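PDB 2ZO4: metallo-beta-lactamase family protein, which binds two zinc ions in a metallo-beta-lactamase fold and is probably a hydrolase whose substrate is not established. Local coordinates for residues Asp74-Ser79 with Arg101-Pro106. Numbering follows the deposited sequence.
With ZN (zinc ion), chain C.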
loop_
_atom_site.group_PDB
_atom_site.type_symbol
_atom_site.label_atom_id
_atom_site.label_comp_id
_atom_site.label_asym_id
_atom_site.label_seq_id
_atom_site.Cartn_x
_atom_site.Cartn_y
_atom_site.Cartn_z
ATOM N N ASP A 74 4.962 -5.348 -4.283
ATOM C CA ASP A 74 5.280 -6.267 -3.182
ATOM C C ASP A 74 4.074 -7.016 -2.590
ATOM O O ASP A 74 4.246 -7.949 -1.806
ATOM C CB ASP A 74 6.073 -5.541 -2.081
ATOM C CG ASP A 74 5.392 -4.266 -1.590
ATOM O OD1 ASP A 74 4.808 -3.519 -2.411
ATOM O OD2 ASP A 74 5.458 -4.003 -0.369
ATOM N N HIS A 75 2.864 -6.612 -2.967
ATOM C CA HIS A 75 1.635 -7.244 -2.477
ATOM C C HIS A 75 0.847 -7.887 -3.623
ATOM O O HIS A 75 0.169 -8.897 -3.443
ATOM C CB HIS A 75 0.762 -6.207 -1.755
ATOM C CG HIS A 75 1.438 -5.558 -0.584
ATOM N ND1 HIS A 75 1.191 -5.928 0.722
ATOM C CD2 HIS A 75 2.355 -4.566 -0.523
ATOM C CE1 HIS A 75 1.928 -5.195 1.536
ATOM N NE2 HIS A 75 2.645 -4.360 0.806
ATOM N N TYR A 76 0.989 -7.306 -4.808
ATOM C CA TYR A 76 0.131 -7.576 -5.960
ATOM C C TYR A 76 0.855 -8.385 -7.046
ATOM O O TYR A 76 0.212 -8.952 -7.936
ATOM C CB TYR A 76 -0.329 -6.213 -6.476
ATOM C CG TYR A 76 -1.020 -6.087 -7.820
ATOM C CD1 TYR A 76 -2.390 -5.849 -7.898
ATOM C CD2 TYR A 76 -0.289 -6.093 -9.009
ATOM C CE1 TYR A 76 -3.023 -5.674 -9.132
ATOM C CE2 TYR A 76 -0.911 -5.935 -10.240
ATOM C CZ TYR A 76 -2.273 -5.721 -10.296
ATOM O OH TYR A 76 -2.876 -5.548 -11.520
ATOM N N GLY A 77 2.183 -8.453 -6.947
ATOM C CA GLY A 77 3.043 -8.990 -8.010
ATOM C C GLY A 77 2.788 -10.411 -8.493
ATOM O O GLY A 77 2.899 -10.684 -9.685
ATOM N N LEU A 78 2.458 -11.320 -7.582
ATOM C CA LEU A 78 2.180 -12.707 -7.971
ATOM C C LEU A 78 0.696 -13.061 -8.136
ATOM O O LEU A 78 0.365 -14.216 -8.422
ATOM C CB LEU A 78 2.869 -13.701 -7.028
ATOM C CG LEU A 78 4.389 -13.879 -7.158
ATOM C CD1 LEU A 78 4.892 -14.916 -6.162
ATOM C CD2 LEU A 78 4.791 -14.269 -8.578
ATOM N N SER A 79 -0.190 -12.079 -7.971
ATOM C CA SER A 79 -1.637 -12.331 -8.024
ATOM C C SER A 79 -2.098 -12.960 -9.344
ATOM O O SER A 79 -2.949 -13.851 -9.346
ATOM C CB SER A 79 -2.436 -11.062 -7.713
ATOM O OG SER A 79 -2.144 -10.015 -8.621
ATOM N N ARG A 101 -5.157 -0.460 -13.243
ATOM C CA ARG A 101 -5.014 -0.003 -14.630
ATOM C C ARG A 101 -3.561 0.322 -14.982
ATOM O O ARG A 101 -3.099 0.016 -16.084
ATOM C CB ARG A 101 -5.903 1.213 -14.905
ATOM C CG ARG A 101 -5.989 1.572 -16.387
ATOM C CD ARG A 101 -6.907 2.743 -16.662
ATOM N NE ARG A 101 -7.019 2.966 -18.105
ATOM C CZ ARG A 101 -7.321 4.129 -18.677
ATOM N NH1 ARG A 101 -7.544 5.210 -17.940
ATOM N NH2 ARG A 101 -7.394 4.211 -20.001
ATOM N N PHE A 102 -2.847 0.933 -14.038
ATOM C CA PHE A 102 -1.426 1.246 -14.201
ATOM C C PHE A 102 -0.611 0.015 -14.624
ATOM O O PHE A 102 0.251 0.109 -15.507
ATOM C CB PHE A 102 -0.871 1.862 -12.912
ATOM C CG PHE A 102 0.600 2.171 -12.961
ATOM C CD1 PHE A 102 1.053 3.379 -13.485
ATOM C CD2 PHE A 102 1.532 1.258 -12.477
ATOM C CE1 PHE A 102 2.408 3.668 -13.531
ATOM C CE2 PHE A 102 2.890 1.537 -12.520
ATOM C CZ PHE A 102 3.328 2.748 -13.047
ATOM N N TRP A 103 -0.894 -1.129 -14.005
ATOM C CA TRP A 103 -0.200 -2.378 -14.333
ATOM C C TRP A 103 -0.724 -3.023 -15.618
ATOM O O TRP A 103 0.060 -3.503 -16.436
ATOM C CB TRP A 103 -0.275 -3.382 -13.175
ATOM C CG TRP A 103 0.393 -2.923 -11.903
ATOM C CD1 TRP A 103 -0.194 -2.768 -10.677
ATOM C CD2 TRP A 103 1.770 -2.559 -11.732
ATOM N NE1 TRP A 103 0.728 -2.335 -9.758
ATOM C CE2 TRP A 103 1.940 -2.194 -10.379
ATOM C CE3 TRP A 103 2.876 -2.505 -12.593
ATOM C CZ2 TRP A 103 3.171 -1.780 -9.864
ATOM C CZ3 TRP A 103 4.101 -2.091 -12.078
ATOM C CH2 TRP A 103 4.236 -1.733 -10.727
ATOM N N ARG A 104 -2.045 -3.037 -15.781
ATOM C CA ARG A 104 -2.689 -3.679 -16.934
ATOM C C ARG A 104 -2.455 -2.930 -18.246
ATOM O O ARG A 104 -2.288 -3.550 -19.302
ATOM C CB ARG A 104 -4.196 -3.845 -16.697
ATOM C CG ARG A 104 -4.581 -4.970 -15.727
ATOM C CD ARG A 104 -4.146 -6.355 -16.225
ATOM N NE ARG A 104 -5.009 -6.932 -17.257
ATOM C CZ ARG A 104 -6.314 -6.703 -17.373
ATOM N NH2 ARG A 104 -7.000 -7.282 -18.348
ATOM N N GLU A 105 -2.451 -1.601 -18.170
ATOM C CA GLU A 105 -2.287 -0.747 -19.344
ATOM C C GLU A 105 -1.089 0.180 -19.148
ATOM O O GLU A 105 -1.253 1.322 -18.708
ATOM C CB GLU A 105 -3.549 0.077 -19.588
ATOM C CG GLU A 105 -4.813 -0.732 -19.813
ATOM C CD GLU A 105 -6.044 0.143 -19.912
ATOM O OE1 GLU A 105 -5.925 1.288 -20.401
ATOM O OE2 GLU A 105 -7.133 -0.316 -19.504
ATOM N N PRO A 106 0.122 -0.308 -19.475
ATOM C CA PRO A 106 1.362 0.431 -19.235
ATOM C C PRO A 106 1.392 1.840 -19.830
ATOM O O PRO A 106 2.175 2.670 -19.374
ATOM C CB PRO A 106 2.422 -0.449 -19.904
ATOM C CG PRO A 106 1.855 -1.813 -19.847
ATOM C CD PRO A 106 0.391 -1.621 -20.091
HETATM ZN ZN ZN C . 4.056 -2.897 1.112
HETATM O O HOH W 1 3.993 -1.578 -0.367
#
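Tyr76 and Trp103 reach each other with different first torsions: in Tyr76, CG stands opposite the backbone N (chi1 168°), while in Trp103 it stands opposite the carbonyl carbon (chi1 -63°). The side chains pass each other heading opposite ways, and the tyrosine ring settles beside the pyrrole half of the indole. Closest are Tyr76 CE2 and Trp103 CD1, at 3.3 Å. The planes are 28° from parallel and the centroids of the Tyr76 ring and the five-membered ring of Trp103 lie 4.6 Å apart, but the displaced rings hardly overlap; Tyr76 OH lies 3.8 Å from Trp103 CB. Each polar end is hydrogen-bonded beyond the pair, Tyr76 OH to His100 ND1 and Trp103 NE1 to the carbonyl of His71, which should fix how both rings are turned. Phe102 CD2 stands over the indole face opposite Tyr76, while Ser79 OG sits over the ring of Tyr76. A type I beta turn from Tyr76 to Ser79 holds it there: OG donates a hydrogen bond to Tyr76 O at 2.7 Å, and the same carbonyl accepts from Ser79 N.

Tyr76 follows the HxHxDH motif of the metallo-beta-lactamase superfamily, here running from His70 to His75, so the aromatic pair joins the metal-binding loop and short helix 73-76 to helix 99-104. Asp74 OD2 (2.3 Å) and His75 NE2 (2.1 Å) bind one zinc ion, which also takes a water, Asp190 and His233. On the side of the imidazole away from the metal, His75 ND1 is hydrogen-bonded to Asp37 OD2, a second-shell carboxylate that orients the ring and may make it a stronger ligand.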